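Local atomic coordinates of protein of unknown function with cystatin-like fold (Xanthomonas campestris pv. campestris, PDB entry 3G8Z), a protein that is of unknown function but adopts a cystatin-like fold and belongs to the SnoaL-like family, whose namesake is a polyketide cyclase. Residues A[22-30]-A[92-103]. Residues are numbered along the deposited sequence; the frame is centred on the assembly and turned at random.
Sequences TIDIAKSYI and YMASGDWVAITL
Lys27 and Ile101 take opposite faces of the Tyr92 ring. Lys27 CG sits 3.6 Å from the centroid of the Tyr92 ring and 12° off its normal, a CH-pi contact over the centre; beyond CG the chain runs extended, which carries CE over the Tyr92 CD1 side. The other face receives Ile101 CG2 from the ring's own hairpin, offset toward the rim. Ala26 O lies at the ring edge, near its plane, 3.8 Å from Tyr92 CE2, and the hydroxyl ends against the branch point of Ile30, with Tyr92 OH 3.3 Å from Ile30 CB. At the root of the Tyr92 side chain, Ile23 CG2 meets Tyr92 CB, while Ile23 CD1 lies 3.4 Å from Tyr92 O. Deeper in, Ala26 CB rests 3.6 Å from Val99 CG1, and Ile30 and Ile101 meet tip to tip, Ile30 CG1 4.0 Å from Ile101 CD1.

The helix 22-30 packs on the hairpin, at 45° to strand 98-103, as expected of the helix-on-sheet arrangement of a cystatin-like fold. With no direct hydrogen bond across it, the interface is held by apolar and CH-pi contacts; near the type II' turn from Ser95 to Trp98, Thr22 OG1 donates to a water (2.6 Å) that donates in turn to Gly96 O and Trp98 O, a polar link at the turn end.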
ATOM      1  N   THR A  22       7.839   6.554  12.046  1.00 26.08           N
ATOM      2  CA  THR A  22       7.447   6.789  10.666  1.00 24.79           C
ATOM      3  C   THR A  22       5.970   7.142  10.534  1.00 24.00           C
ATOM      4  O   THR A  22       5.592   7.917   9.660  1.00 24.11           O
ATOM      5  CB  THR A  22       7.807   5.585   9.771  1.00 24.24           C
ATOM      6  OG1 THR A  22       7.215   4.397  10.310  1.00 22.90           O
ATOM      7  CG2 THR A  22       9.334   5.432   9.693  1.00 25.46           C
ATOM      8  N   ILE A  23       5.130   6.586  11.395  1.00 23.60           N
ATOM      9  CA  ILE A  23       3.705   6.900  11.333  1.00 23.32           C
ATOM     10  C   ILE A  23       3.459   8.358  11.744  1.00 22.45           C
ATOM     11  O   ILE A  23       2.629   9.026  11.137  1.00 21.54           O
ATOM     12  CB  ILE A  23       2.848   5.939  12.163  1.00 23.03           C
ATOM     13  CG1 ILE A  23       2.832   4.551  11.476  1.00 24.12           C
ATOM     14  CG2 ILE A  23       1.433   6.497  12.282  1.00 23.01           C
ATOM     15  CD1 ILE A  23       1.765   3.595  11.997  1.00 25.00           C
ATOM     16  N   ASP A  24       4.207   8.850  12.726  1.00 21.70           N
ATOM     17  CA  ASP A  24       4.146  10.254  13.101  1.00 22.58           C
ATOM     18  C   ASP A  24       4.480  11.137  11.897  1.00 22.38           C
ATOM     19  O   ASP A  24       3.781  12.112  11.615  1.00 22.31           O
ATOM     20  CB  ASP A  24       5.131  10.560  14.231  1.00 23.10           C
ATOM     21  CG  ASP A  24       4.719   9.938  15.544  1.00 25.63           C
ATOM     22  OD1 ASP A  24       3.504   9.891  15.803  1.00 27.45           O
ATOM     23  OD2 ASP A  24       5.615   9.494  16.302  1.00 28.69           O
ATOM     24  N   ILE A  25       5.538  10.785  11.178  1.00 21.71           N
ATOM     25  CA  ILE A  25       5.921  11.544   9.992  1.00 21.52           C
ATOM     26  C   ILE A  25       4.836  11.482   8.916  1.00 20.49           C
ATOM     27  O   ILE A  25       4.517  12.497   8.293  1.00 19.62           O
ATOM     28  CB  ILE A  25       7.294  11.092   9.445  1.00 22.01           C
ATOM     29  CG1 ILE A  25       8.379  11.451  10.470  1.00 23.09           C
ATOM     30  CG2 ILE A  25       7.587  11.770   8.105  1.00 22.82           C
ATOM     31  CD1 ILE A  25       9.535  10.464  10.501  1.00 24.42           C
ATOM     32  N   ALA A  26       4.248  10.297   8.713  1.00 19.97           N
ATOM     33  CA  ALA A  26       3.190  10.126   7.725  1.00 20.15           C
ATOM     34  C   ALA A  26       1.967  10.961   8.091  1.00 20.07           C
ATOM     35  O   ALA A  26       1.316  11.553   7.211  1.00 20.20           O
ATOM     36  CB  ALA A  26       2.819   8.653   7.589  1.00 19.37           C
ATOM     37  N   LYS A  27       1.646  11.010   9.383  1.00 19.96           N
ATOM     38  CA  LYS A  27       0.497  11.789   9.845  1.00 20.07           C
ATOM     39  C   LYS A  27       0.745  13.268   9.632  1.00 19.80           C
ATOM     40  O   LYS A  27      -0.171  14.008   9.292  1.00 18.84           O
ATOM     41  CB  LYS A  27       0.201  11.504  11.321  1.00 20.51           C
ATOM     42  CG  LYS A  27      -0.444  10.136  11.512  1.00 20.98           C
ATOM     43  CD  LYS A  27      -0.756   9.835  12.971  1.00 22.28           C
ATOM     44  CE  LYS A  27      -1.594   8.581  13.102  1.00 24.51           C
ATOM     45  NZ  LYS A  27      -1.639   8.163  14.543  1.00 27.97           N
ATOM     46  N   SER A  28       1.986  13.699   9.833  1.00 20.17           N
ATOM     47  CA  SER A  28       2.333  15.109   9.640  1.00 20.70           C
ATOM     48  C   SER A  28       2.178  15.486   8.174  1.00 21.68           C
ATOM     49  O   SER A  28       1.688  16.572   7.833  1.00 20.55           O
ATOM     50  CB  SER A  28       3.769  15.366  10.130  1.00 21.13           C
ATOM     51  OG  SER A  28       4.198  16.659   9.766  1.00 24.00           O
ATOM     52  N   TYR A  29       2.612  14.571   7.312  1.00 22.38           N
ATOM     53  CA  TYR A  29       2.507  14.721   5.870  1.00 23.54           C
ATOM     54  C   TYR A  29       1.049  14.866   5.415  1.00 23.55           C
ATOM     55  O   TYR A  29       0.718  15.790   4.655  1.00 23.77           O
ATOM     56  CB  TYR A  29       3.185  13.515   5.185  1.00 24.80           C
ATOM     57  CG  TYR A  29       2.946  13.436   3.689  1.00 27.12           C
ATOM     58  CD1 TYR A  29       3.709  14.195   2.813  1.00 28.39           C
ATOM     59  CD2 TYR A  29       1.960  12.612   3.166  1.00 28.37           C
ATOM     60  CE1 TYR A  29       3.499  14.132   1.451  1.00 29.09           C
ATOM     61  CE2 TYR A  29       1.737  12.545   1.806  1.00 28.95           C
ATOM     62  CZ  TYR A  29       2.523  13.311   0.961  1.00 28.35           C
ATOM     63  OH  TYR A  29       2.309  13.271  -0.393  1.00 32.34           O
ATOM     64  N   ILE A  30       0.186  13.947   5.858  1.00 23.10           N
ATOM     65  CA  ILE A  30      -1.233  13.996   5.512  1.00 23.12           C
ATOM     66  C   ILE A  30      -1.911  15.242   6.084  1.00 22.64           C
ATOM     67  O   ILE A  30      -2.654  15.919   5.379  1.00 22.71           O
ATOM     68  CB  ILE A  30      -1.987  12.735   5.970  1.00 23.61           C
ATOM     69  CG1 ILE A  30      -1.437  11.487   5.257  1.00 24.05           C
ATOM     70  CG2 ILE A  30      -3.507  12.878   5.719  1.00 23.46           C
ATOM     71  CD1 ILE A  30      -1.754  11.424   3.758  1.00 23.01           C
ATOM     72  N   TYR A  92      -3.080   4.281   9.129  1.00 20.81           N
ATOM     73  CA  TYR A  92      -1.644   4.382   8.885  1.00 21.17           C
ATOM     74  C   TYR A  92      -1.000   3.091   9.341  1.00 21.42           C
ATOM     75  O   TYR A  92      -1.137   2.711  10.505  1.00 21.88           O
ATOM     76  CB  TYR A  92      -1.027   5.518   9.696  1.00 21.29           C
ATOM     77  CG  TYR A  92      -1.578   6.877   9.341  1.00 21.32           C
ATOM     78  CD1 TYR A  92      -2.809   7.301   9.818  1.00 22.15           C
ATOM     79  CD2 TYR A  92      -0.845   7.748   8.554  1.00 20.11           C
ATOM     80  CE1 TYR A  92      -3.307   8.556   9.480  1.00 21.60           C
ATOM     81  CE2 TYR A  92      -1.314   8.977   8.234  1.00 20.81           C
ATOM     82  CZ  TYR A  92      -2.551   9.378   8.683  1.00 22.42           C
ATOM     83  OH  TYR A  92      -2.980  10.638   8.345  1.00 22.62           O
HETATM   84  N   MSE A  93      -0.274   2.435   8.449  1.00 20.75           N
HETATM   85  CA  MSE A  93       0.305   1.131   8.739  1.00 21.00           C
HETATM   86  C   MSE A  93       1.770   1.091   8.380  1.00 21.24           C
HETATM   87  O   MSE A  93       2.156   1.562   7.304  1.00 20.49           O
HETATM   88  CB  MSE A  93      -0.446   0.094   7.916  1.00 21.07           C
HETATM   89  CG  MSE A  93      -1.950   0.153   8.108  1.00 21.37           C
HETATM   90 SE   MSE A  93      -2.787  -1.201   7.060  0.75 22.24          SE
HETATM   91  CE  MSE A  93      -4.656  -0.577   7.056  1.00 23.24           C
ATOM     92  N   ALA A  94       2.597   0.536   9.266  1.00 20.81           N
ATOM     93  CA  ALA A  94       4.035   0.526   9.028  1.00 20.65           C
ATOM     94  C   ALA A  94       4.568  -0.835   8.665  1.00 21.03           C
ATOM     95  O   ALA A  94       4.190  -1.845   9.255  1.00 21.40           O
ATOM     96  CB  ALA A  94       4.797   1.050  10.268  1.00 20.87           C
ATOM     97  N   SER A  95       5.494  -0.859   7.719  1.00 21.47           N
ATOM     98  CA  SER A  95       6.140  -2.092   7.352  1.00 21.55           C
ATOM     99  C   SER A  95       7.542  -1.770   6.895  1.00 21.64           C
ATOM    100  O   SER A  95       7.733  -1.130   5.877  1.00 21.89           O
ATOM    101  CB  SER A  95       5.347  -2.785   6.258  1.00 21.58           C
ATOM    102  OG  SER A  95       5.782  -4.127   6.110  1.00 21.93           O
ATOM    103  N   GLY A  96       8.529  -2.170   7.671  1.00 21.73           N
ATOM    104  CA  GLY A  96       9.897  -1.718   7.413  1.00 22.70           C
ATOM    105  C   GLY A  96       9.959  -0.200   7.467  1.00 22.90           C
ATOM    106  O   GLY A  96       9.460   0.397   8.412  1.00 24.05           O
ATOM    107  N   ASP A  97      10.541   0.428   6.446  1.00 23.24           N
ATOM    108  CA  ASP A  97      10.604   1.904   6.376  1.00 23.48           C
ATOM    109  C   ASP A  97       9.430   2.511   5.608  1.00 22.75           C
ATOM    110  O   ASP A  97       9.404   3.716   5.359  1.00 23.13           O
ATOM    111  CB  ASP A  97      11.920   2.369   5.737  1.00 23.82           C
ATOM    112  CG  ASP A  97      13.143   1.934   6.514  1.00 28.17           C
ATOM    113  OD1 ASP A  97      13.028   1.708   7.746  1.00 30.13           O
ATOM    114  OD2 ASP A  97      14.230   1.839   5.877  1.00 30.38           O
ATOM    115  N   TRP A  98       8.457   1.679   5.232  1.00 21.96           N
ATOM    116  CA  TRP A  98       7.267   2.140   4.524  1.00 20.75           C
ATOM    117  C   TRP A  98       6.094   2.347   5.451  1.00 20.67           C
ATOM    118  O   TRP A  98       5.919   1.628   6.427  1.00 20.84           O
ATOM    119  CB  TRP A  98       6.839   1.119   3.471  1.00 20.70           C
ATOM    120  CG  TRP A  98       7.814   1.020   2.342  1.00 20.78           C
ATOM    121  CD1 TRP A  98       8.907   0.212   2.265  1.00 21.13           C
ATOM    122  CD2 TRP A  98       7.801   1.799   1.147  1.00 19.61           C
ATOM    123  NE1 TRP A  98       9.577   0.438   1.073  1.00 21.21           N
ATOM    124  CE2 TRP A  98       8.913   1.403   0.371  1.00 21.04           C
ATOM    125  CE3 TRP A  98       6.954   2.789   0.651  1.00 21.35           C
ATOM    126  CZ2 TRP A  98       9.191   1.963  -0.873  1.00 21.82           C
ATOM    127  CZ3 TRP A  98       7.228   3.343  -0.587  1.00 20.40           C
ATOM    128  CH2 TRP A  98       8.332   2.919  -1.338  1.00 22.15           C
ATOM    129  N   VAL A  99       5.251   3.301   5.086  1.00 19.95           N
ATOM    130  CA  VAL A  99       3.985   3.486   5.730  1.00 20.28           C
ATOM    131  C   VAL A  99       2.935   3.481   4.629  1.00 20.60           C
ATOM    132  O   VAL A  99       3.077   4.206   3.652  1.00 20.14           O
ATOM    133  CB  VAL A  99       3.951   4.812   6.495  1.00 20.21           C
ATOM    134  CG1 VAL A  99       2.505   5.105   6.987  1.00 20.56           C
ATOM    135  CG2 VAL A  99       4.958   4.785   7.663  1.00 19.04           C
ATOM    136  N   ALA A 100       1.906   2.650   4.766  1.00 20.66           N
ATOM    137  CA  ALA A 100       0.728   2.740   3.891  1.00 20.26           C
ATOM    138  C   ALA A 100      -0.362   3.497   4.594  1.00 20.46           C
ATOM    139  O   ALA A 100      -0.659   3.255   5.782  1.00 20.77           O
ATOM    140  CB  ALA A 100       0.215   1.378   3.469  1.00 20.58           C
ATOM    141  N   ILE A 101      -0.926   4.455   3.868  1.00 21.03           N
ATOM    142  CA  ILE A 101      -2.050   5.211   4.360  1.00 20.21           C
ATOM    143  C   ILE A 101      -3.212   4.947   3.439  1.00 20.59           C
ATOM    144  O   ILE A 101      -3.147   5.282   2.263  1.00 21.18           O
ATOM    145  CB  ILE A 101      -1.773   6.724   4.391  1.00 20.43           C
ATOM    146  CG1 ILE A 101      -0.402   6.982   5.039  1.00 22.64           C
ATOM    147  CG2 ILE A 101      -2.931   7.440   5.138  1.00 17.95           C
ATOM    148  CD1 ILE A 101       0.423   8.067   4.400  1.00 23.29           C
ATOM    149  N   THR A 102      -4.278   4.359   3.983  1.00 19.95           N
ATOM    150  CA  THR A 102      -5.500   4.145   3.262  1.00 20.45           C
ATOM    151  C   THR A 102      -6.323   5.406   3.426  1.00 21.03           C
ATOM    152  O   THR A 102      -6.361   5.996   4.511  1.00 20.89           O
ATOM    153  CB  THR A 102      -6.295   2.914   3.789  1.00 20.58           C
ATOM    154  OG1 THR A 102      -6.374   2.980   5.215  1.00 20.26           O
ATOM    155  CG2 THR A 102      -5.582   1.631   3.397  1.00 21.56           C
ATOM    156  N   LEU A 103      -6.980   5.811   2.352  1.00 21.59           N
ATOM    157  CA  LEU A 103      -7.610   7.101   2.328  1.00 21.94           C
ATOM    158  C   LEU A 103      -8.656   7.218   1.251  1.00 22.63           C
ATOM    159  O   LEU A 103      -8.892   6.288   0.456  1.00 21.13           O
ATOM    160  CB  LEU A 103      -6.545   8.200   2.202  1.00 22.36           C
ATOM    161  CG  LEU A 103      -5.512   8.048   1.104  1.00 22.26           C
ATOM    162  CD1 LEU A 103      -6.173   8.383  -0.238  1.00 23.71           C
ATOM    163  CD2 LEU A 103      -4.255   8.910   1.388  1.00 21.42           C
TER
HETATM  164  O   HOH W   1       7.571   2.501   8.508  1.00 19.57           O